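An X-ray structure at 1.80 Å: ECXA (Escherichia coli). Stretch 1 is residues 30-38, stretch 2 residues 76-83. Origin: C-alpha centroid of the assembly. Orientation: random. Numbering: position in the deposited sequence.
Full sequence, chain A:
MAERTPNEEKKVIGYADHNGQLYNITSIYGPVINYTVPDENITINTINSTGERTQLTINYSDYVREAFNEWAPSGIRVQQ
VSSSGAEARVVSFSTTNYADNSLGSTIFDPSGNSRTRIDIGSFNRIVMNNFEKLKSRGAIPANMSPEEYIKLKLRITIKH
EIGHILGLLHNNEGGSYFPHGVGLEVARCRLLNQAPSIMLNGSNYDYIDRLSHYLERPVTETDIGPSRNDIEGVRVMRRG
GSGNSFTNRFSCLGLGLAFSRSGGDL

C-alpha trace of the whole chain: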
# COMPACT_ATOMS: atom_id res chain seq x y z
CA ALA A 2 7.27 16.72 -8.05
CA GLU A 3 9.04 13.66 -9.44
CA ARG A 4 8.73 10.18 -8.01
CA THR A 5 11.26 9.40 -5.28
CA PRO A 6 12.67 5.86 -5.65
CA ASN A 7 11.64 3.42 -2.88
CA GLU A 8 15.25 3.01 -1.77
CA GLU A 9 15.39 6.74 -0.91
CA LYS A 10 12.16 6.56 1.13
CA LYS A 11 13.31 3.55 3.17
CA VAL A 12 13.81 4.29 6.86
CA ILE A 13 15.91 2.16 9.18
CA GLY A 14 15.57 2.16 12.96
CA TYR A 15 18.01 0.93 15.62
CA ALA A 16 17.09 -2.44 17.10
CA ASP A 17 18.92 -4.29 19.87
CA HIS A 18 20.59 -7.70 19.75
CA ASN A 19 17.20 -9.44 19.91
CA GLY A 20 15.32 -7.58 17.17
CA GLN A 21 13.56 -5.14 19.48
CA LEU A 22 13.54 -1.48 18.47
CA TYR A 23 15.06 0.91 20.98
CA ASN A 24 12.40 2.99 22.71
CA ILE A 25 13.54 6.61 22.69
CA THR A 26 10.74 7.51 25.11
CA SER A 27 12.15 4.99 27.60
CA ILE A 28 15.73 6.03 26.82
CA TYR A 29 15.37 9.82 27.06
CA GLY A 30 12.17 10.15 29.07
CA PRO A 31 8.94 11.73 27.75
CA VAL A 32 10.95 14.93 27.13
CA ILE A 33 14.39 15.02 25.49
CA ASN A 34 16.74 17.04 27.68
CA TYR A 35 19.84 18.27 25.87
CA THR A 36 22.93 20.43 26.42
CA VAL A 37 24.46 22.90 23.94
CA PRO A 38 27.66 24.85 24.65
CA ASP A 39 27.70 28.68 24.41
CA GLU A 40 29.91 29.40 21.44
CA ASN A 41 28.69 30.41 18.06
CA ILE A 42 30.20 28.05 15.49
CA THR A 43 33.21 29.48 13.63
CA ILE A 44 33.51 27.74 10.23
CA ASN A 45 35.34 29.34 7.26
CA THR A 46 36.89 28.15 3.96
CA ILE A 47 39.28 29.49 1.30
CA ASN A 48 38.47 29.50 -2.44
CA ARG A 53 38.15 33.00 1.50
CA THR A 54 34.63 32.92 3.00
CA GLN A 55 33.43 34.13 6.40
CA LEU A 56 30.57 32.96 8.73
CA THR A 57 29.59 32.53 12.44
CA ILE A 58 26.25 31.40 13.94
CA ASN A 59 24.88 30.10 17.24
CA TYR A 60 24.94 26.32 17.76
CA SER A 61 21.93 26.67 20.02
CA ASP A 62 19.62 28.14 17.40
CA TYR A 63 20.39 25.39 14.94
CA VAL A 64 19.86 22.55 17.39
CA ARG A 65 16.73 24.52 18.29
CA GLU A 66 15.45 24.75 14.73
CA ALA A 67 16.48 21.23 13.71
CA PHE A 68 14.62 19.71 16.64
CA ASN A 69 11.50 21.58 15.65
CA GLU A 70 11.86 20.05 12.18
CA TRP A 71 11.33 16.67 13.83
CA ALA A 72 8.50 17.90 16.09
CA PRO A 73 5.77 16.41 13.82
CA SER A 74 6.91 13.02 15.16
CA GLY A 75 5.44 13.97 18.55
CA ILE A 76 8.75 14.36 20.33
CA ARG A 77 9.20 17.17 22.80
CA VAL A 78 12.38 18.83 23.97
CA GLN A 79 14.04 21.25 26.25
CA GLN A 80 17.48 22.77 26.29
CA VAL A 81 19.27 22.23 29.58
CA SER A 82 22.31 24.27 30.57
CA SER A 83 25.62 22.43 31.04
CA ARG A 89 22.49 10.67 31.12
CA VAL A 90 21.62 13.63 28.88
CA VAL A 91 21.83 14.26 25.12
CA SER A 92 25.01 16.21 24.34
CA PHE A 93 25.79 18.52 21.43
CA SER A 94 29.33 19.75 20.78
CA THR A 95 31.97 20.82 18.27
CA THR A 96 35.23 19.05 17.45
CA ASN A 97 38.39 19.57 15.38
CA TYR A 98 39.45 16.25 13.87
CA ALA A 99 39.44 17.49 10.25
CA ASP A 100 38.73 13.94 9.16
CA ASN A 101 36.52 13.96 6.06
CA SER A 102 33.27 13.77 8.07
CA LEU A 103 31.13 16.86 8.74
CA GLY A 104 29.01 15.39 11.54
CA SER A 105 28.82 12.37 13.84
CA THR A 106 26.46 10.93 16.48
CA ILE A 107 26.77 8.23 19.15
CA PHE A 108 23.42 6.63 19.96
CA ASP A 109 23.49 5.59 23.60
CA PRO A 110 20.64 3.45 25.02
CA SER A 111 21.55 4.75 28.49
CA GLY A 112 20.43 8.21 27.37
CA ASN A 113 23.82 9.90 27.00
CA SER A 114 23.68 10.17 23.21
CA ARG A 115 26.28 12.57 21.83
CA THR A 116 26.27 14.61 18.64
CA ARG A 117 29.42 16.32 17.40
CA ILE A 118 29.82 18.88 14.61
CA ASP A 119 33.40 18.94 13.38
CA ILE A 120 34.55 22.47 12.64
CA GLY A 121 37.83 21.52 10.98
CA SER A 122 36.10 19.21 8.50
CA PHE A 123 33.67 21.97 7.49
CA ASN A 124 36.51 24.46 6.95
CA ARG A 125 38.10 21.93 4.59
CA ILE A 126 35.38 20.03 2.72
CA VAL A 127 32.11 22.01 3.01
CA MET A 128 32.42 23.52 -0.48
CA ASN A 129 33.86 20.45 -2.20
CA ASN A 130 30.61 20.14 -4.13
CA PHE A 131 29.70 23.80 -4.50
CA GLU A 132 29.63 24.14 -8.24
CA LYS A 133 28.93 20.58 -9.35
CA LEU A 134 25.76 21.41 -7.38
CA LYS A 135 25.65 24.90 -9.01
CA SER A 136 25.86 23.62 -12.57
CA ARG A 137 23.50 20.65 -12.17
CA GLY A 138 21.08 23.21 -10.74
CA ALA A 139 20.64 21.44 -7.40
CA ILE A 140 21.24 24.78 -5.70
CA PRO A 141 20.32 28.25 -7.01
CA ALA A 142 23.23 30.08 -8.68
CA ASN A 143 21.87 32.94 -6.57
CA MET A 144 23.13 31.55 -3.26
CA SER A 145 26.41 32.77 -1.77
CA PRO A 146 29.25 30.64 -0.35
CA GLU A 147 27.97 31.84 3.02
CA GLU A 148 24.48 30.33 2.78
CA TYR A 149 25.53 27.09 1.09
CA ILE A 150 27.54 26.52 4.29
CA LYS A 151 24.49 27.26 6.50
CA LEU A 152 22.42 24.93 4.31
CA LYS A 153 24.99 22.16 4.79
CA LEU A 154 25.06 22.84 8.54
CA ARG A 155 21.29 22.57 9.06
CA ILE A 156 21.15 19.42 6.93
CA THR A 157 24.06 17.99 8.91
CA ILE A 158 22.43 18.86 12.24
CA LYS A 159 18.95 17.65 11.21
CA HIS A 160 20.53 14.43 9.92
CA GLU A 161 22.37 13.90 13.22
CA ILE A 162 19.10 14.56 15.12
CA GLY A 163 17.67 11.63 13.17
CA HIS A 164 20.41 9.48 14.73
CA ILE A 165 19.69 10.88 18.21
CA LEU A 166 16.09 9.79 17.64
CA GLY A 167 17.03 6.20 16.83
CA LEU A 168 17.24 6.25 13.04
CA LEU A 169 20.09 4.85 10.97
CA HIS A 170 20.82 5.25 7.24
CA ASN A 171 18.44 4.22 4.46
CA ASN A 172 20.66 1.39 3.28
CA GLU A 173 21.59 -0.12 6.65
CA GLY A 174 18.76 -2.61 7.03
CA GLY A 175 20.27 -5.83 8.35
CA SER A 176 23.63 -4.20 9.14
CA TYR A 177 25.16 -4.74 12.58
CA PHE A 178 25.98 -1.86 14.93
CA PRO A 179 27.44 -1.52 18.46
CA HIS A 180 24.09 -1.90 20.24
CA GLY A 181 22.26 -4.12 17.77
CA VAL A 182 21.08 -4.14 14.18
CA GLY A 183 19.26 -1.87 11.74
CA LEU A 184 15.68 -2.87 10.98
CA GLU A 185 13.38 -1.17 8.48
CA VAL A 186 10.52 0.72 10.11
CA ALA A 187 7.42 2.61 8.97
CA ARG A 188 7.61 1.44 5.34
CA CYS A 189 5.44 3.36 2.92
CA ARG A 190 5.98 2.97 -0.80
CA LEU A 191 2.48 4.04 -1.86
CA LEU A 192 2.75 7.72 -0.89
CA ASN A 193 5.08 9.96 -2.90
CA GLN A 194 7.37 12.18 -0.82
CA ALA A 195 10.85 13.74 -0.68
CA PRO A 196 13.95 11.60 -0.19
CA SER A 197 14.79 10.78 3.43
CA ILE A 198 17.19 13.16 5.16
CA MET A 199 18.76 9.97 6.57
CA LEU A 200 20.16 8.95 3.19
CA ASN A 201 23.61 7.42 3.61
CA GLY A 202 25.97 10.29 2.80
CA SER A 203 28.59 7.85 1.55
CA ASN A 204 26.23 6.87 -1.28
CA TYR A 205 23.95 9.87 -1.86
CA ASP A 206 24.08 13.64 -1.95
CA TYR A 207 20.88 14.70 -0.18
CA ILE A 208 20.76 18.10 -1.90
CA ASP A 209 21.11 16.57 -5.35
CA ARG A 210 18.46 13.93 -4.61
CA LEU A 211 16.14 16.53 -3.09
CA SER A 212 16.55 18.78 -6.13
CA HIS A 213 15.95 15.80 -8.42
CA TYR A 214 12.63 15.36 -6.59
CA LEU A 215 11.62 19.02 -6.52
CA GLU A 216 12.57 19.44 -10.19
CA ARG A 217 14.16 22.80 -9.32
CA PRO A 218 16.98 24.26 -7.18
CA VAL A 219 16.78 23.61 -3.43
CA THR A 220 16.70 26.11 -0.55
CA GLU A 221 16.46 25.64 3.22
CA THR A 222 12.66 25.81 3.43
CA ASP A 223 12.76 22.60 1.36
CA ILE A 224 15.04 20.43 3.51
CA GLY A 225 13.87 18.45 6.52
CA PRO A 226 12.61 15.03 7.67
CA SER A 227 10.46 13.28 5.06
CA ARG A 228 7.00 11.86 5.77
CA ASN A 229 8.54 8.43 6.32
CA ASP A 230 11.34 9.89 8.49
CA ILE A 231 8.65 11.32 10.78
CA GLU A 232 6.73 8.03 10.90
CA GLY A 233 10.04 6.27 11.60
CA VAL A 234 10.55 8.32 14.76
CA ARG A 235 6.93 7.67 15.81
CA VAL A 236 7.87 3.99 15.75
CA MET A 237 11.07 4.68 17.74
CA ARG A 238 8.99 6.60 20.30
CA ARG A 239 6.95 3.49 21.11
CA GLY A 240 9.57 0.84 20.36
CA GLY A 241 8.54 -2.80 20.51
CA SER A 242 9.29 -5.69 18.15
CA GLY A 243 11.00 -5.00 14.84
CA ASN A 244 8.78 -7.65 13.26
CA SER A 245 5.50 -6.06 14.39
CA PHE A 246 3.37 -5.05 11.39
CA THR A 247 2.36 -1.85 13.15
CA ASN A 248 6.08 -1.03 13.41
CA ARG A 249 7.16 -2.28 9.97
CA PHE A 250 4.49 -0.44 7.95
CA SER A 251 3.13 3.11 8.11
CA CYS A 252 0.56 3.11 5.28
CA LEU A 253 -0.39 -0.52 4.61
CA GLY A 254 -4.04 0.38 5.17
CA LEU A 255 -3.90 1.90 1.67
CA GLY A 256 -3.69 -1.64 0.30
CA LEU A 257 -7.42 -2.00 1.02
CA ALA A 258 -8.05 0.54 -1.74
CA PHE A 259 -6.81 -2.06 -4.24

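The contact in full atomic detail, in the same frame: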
# COMPACT_ATOMS: atom_id res chain seq x y z
N GLY A 30 13.30 9.64 28.30
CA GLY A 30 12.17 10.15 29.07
C GLY A 30 11.16 10.72 28.09
O GLY A 30 11.43 10.78 26.88
N PRO A 31 9.98 11.12 28.59
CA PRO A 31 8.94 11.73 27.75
C PRO A 31 9.42 13.01 27.05
O PRO A 31 8.92 13.34 25.97
CB PRO A 31 7.82 12.04 28.74
CG PRO A 31 8.04 11.08 29.87
CD PRO A 31 9.53 10.96 29.98
N VAL A 32 10.38 13.70 27.67
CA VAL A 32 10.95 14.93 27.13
C VAL A 32 12.46 14.79 26.94
O VAL A 32 13.17 14.31 27.83
CB VAL A 32 10.66 16.13 28.05
CG1 VAL A 32 11.10 15.84 29.47
CG2 VAL A 32 11.33 17.39 27.51
N ILE A 33 12.97 15.19 25.77
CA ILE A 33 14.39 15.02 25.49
C ILE A 33 15.21 16.22 25.97
O ILE A 33 15.21 17.29 25.35
CB ILE A 33 14.64 14.77 23.99
CG1 ILE A 33 14.01 13.44 23.58
CG2 ILE A 33 16.13 14.79 23.68
CD1 ILE A 33 14.26 13.05 22.13
N ASN A 34 15.91 16.02 27.08
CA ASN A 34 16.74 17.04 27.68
C ASN A 34 18.10 17.06 27.00
O ASN A 34 18.72 16.02 26.85
CB ASN A 34 16.88 16.76 29.18
CG ASN A 34 15.73 17.30 29.99
OD1 ASN A 34 14.95 18.13 29.52
ND2 ASN A 34 15.57 16.77 31.19
N TYR A 35 18.56 18.23 26.57
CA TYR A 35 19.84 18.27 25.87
C TYR A 35 20.69 19.50 26.19
O TYR A 35 20.15 20.57 26.49
CB TYR A 35 19.62 18.18 24.36
CG TYR A 35 18.95 19.38 23.75
CD1 TYR A 35 17.56 19.48 23.72
CD2 TYR A 35 19.69 20.40 23.18
CE1 TYR A 35 16.94 20.58 23.15
CE2 TYR A 35 19.08 21.50 22.61
CZ TYR A 35 17.70 21.58 22.59
OH TYR A 35 17.09 22.67 22.02
N THR A 36 22.01 19.34 26.14
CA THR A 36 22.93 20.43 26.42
C THR A 36 23.61 20.95 25.15
O THR A 36 23.96 20.17 24.26
CB THR A 36 24.02 20.01 27.43
OG1 THR A 36 24.98 19.16 26.80
CG2 THR A 36 23.41 19.30 28.63
N VAL A 37 23.78 22.27 25.07
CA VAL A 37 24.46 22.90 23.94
C VAL A 37 25.39 24.02 24.41
O VAL A 37 24.94 25.06 24.89
CB VAL A 37 23.46 23.48 22.92
CG1 VAL A 37 24.20 24.20 21.80
CG2 VAL A 37 22.57 22.39 22.34
N PRO A 38 26.68 23.86 24.21
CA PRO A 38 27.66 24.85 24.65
C PRO A 38 27.59 26.22 23.96
O PRO A 38 27.23 26.30 22.80
CB PRO A 38 28.98 24.15 24.37
CG PRO A 38 28.65 22.71 24.65
CD PRO A 38 27.18 22.49 24.40
N ILE A 76 7.68 14.16 19.37
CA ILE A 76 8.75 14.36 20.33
C ILE A 76 8.70 15.75 20.92
O ILE A 76 8.31 16.70 20.27
CB ILE A 76 10.15 14.24 19.71
CG1 ILE A 76 10.28 15.14 18.50
CG2 ILE A 76 10.45 12.80 19.36
CD1 ILE A 76 11.62 15.82 18.38
N ARG A 77 9.16 15.86 22.15
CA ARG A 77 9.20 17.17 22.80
C ARG A 77 10.52 17.35 23.52
O ARG A 77 11.06 16.42 24.12
CB ARG A 77 8.03 17.35 23.76
CG ARG A 77 6.69 17.45 23.06
CD ARG A 77 5.55 17.64 24.04
NE ARG A 77 5.41 16.48 24.92
CZ ARG A 77 5.82 16.46 26.19
NH1 ARG A 77 6.39 17.54 26.72
NH2 ARG A 77 5.66 15.37 26.92
N VAL A 78 11.06 18.56 23.43
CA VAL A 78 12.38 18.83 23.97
C VAL A 78 12.51 20.06 24.81
O VAL A 78 11.59 20.87 24.94
CB VAL A 78 13.43 18.99 22.88
CG1 VAL A 78 13.47 17.77 22.00
CG2 VAL A 78 13.12 20.23 22.05
N GLN A 79 13.72 20.21 25.31
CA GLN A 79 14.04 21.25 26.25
C GLN A 79 15.53 21.35 26.44
O GLN A 79 16.19 20.39 26.85
CB GLN A 79 13.34 20.96 27.56
CG GLN A 79 13.52 22.01 28.62
CD GLN A 79 12.76 21.63 29.84
OE1 GLN A 79 12.99 20.56 30.41
NE2 GLN A 79 11.82 22.48 30.25
N GLN A 80 16.07 22.52 26.12
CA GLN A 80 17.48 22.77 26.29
C GLN A 80 17.79 22.90 27.77
O GLN A 80 17.10 23.60 28.51
CB GLN A 80 17.89 24.03 25.54
CG GLN A 80 19.30 23.99 25.04
CD GLN A 80 19.75 25.28 24.42
OE1 GLN A 80 19.31 26.36 24.82
NE2 GLN A 80 20.58 25.19 23.39
N VAL A 81 18.84 22.21 28.20
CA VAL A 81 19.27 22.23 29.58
C VAL A 81 20.73 22.63 29.67
O VAL A 81 21.60 21.99 29.08
CB VAL A 81 19.06 20.86 30.25
CG1 VAL A 81 19.67 20.87 31.64
CG2 VAL A 81 17.58 20.55 30.33
N SER A 82 20.98 23.71 30.41
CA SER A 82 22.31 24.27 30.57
C SER A 82 23.30 23.21 31.07
O SER A 82 22.93 22.29 31.79
CB SER A 82 22.27 25.45 31.55
OG SER A 82 23.30 26.38 31.27
N SER A 83 24.56 23.36 30.66
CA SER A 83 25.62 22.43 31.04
C SER A 83 25.78 22.31 32.55
O SER A 83 25.57 23.28 33.29
CB SER A 83 26.95 22.87 30.41
OG SER A 83 26.76 23.27 29.06

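Two strands run side by side in the same direction here, 33-36 and 78-80, their axes 25° apart, and the backbone supplies the framework of the contact. Ile33 and Tyr35 present both their NH and their CO groups to the partner strand, and each ties to the residues flanking its own bridge partner, the signature of parallel pairing. Ile33 N donates to Arg77 O (2.8 Å) and Gln79 N to Ile33 O (3.3 Å); two residues on, Tyr35 N donates to Gln79 O (3.2 Å) and Val81 N to Tyr35 O (2.7 Å). The outer two bonds are short and nearly straight, at 168° and 175°, whereas the Gln79-Ile33 bond is longer and bent to 141°. CA-H...O contacts supplement this ladder, among them Asn34 CA to Gln79 O at 3.5 Å and Thr36 CA to Val81 O at 3.4 Å.

Apolar packing joins the side chains of Ile33, Tyr35, Val78 and Gln80, which share one face of the sheet. Branched Ile33 and Val78, well suited to extended backbone, meet at Ile33 CB and Val78 CG1 (3.8 Å). Tyr35, with chi1 in p, brings its broad ring back over the neighboring strand: Val78 CB lies at the ring edge, 3.9 Å from Tyr35 CE1, while Gln80 CA sits over a face, 4.0 Å from the ring centroid and 16° off its normal, in a CH-pi contact. The aliphatic part of Gln80 extends this packing, its CG 3.5 Å from Tyr35 CE2, while its amide nitrogen hydrogen-bonds elsewhere in the structure.

Asn34 and Gln79, bridge partners in the backbone, point their side chains to the opposite face, where polar groups suit partly exposed and exposed positions. Long, flexible Arg77, itself exposed, brings its guanidinium end up to Pro31, with Pro31 O over one face of the group, 4.0 Å from Arg77 NH2.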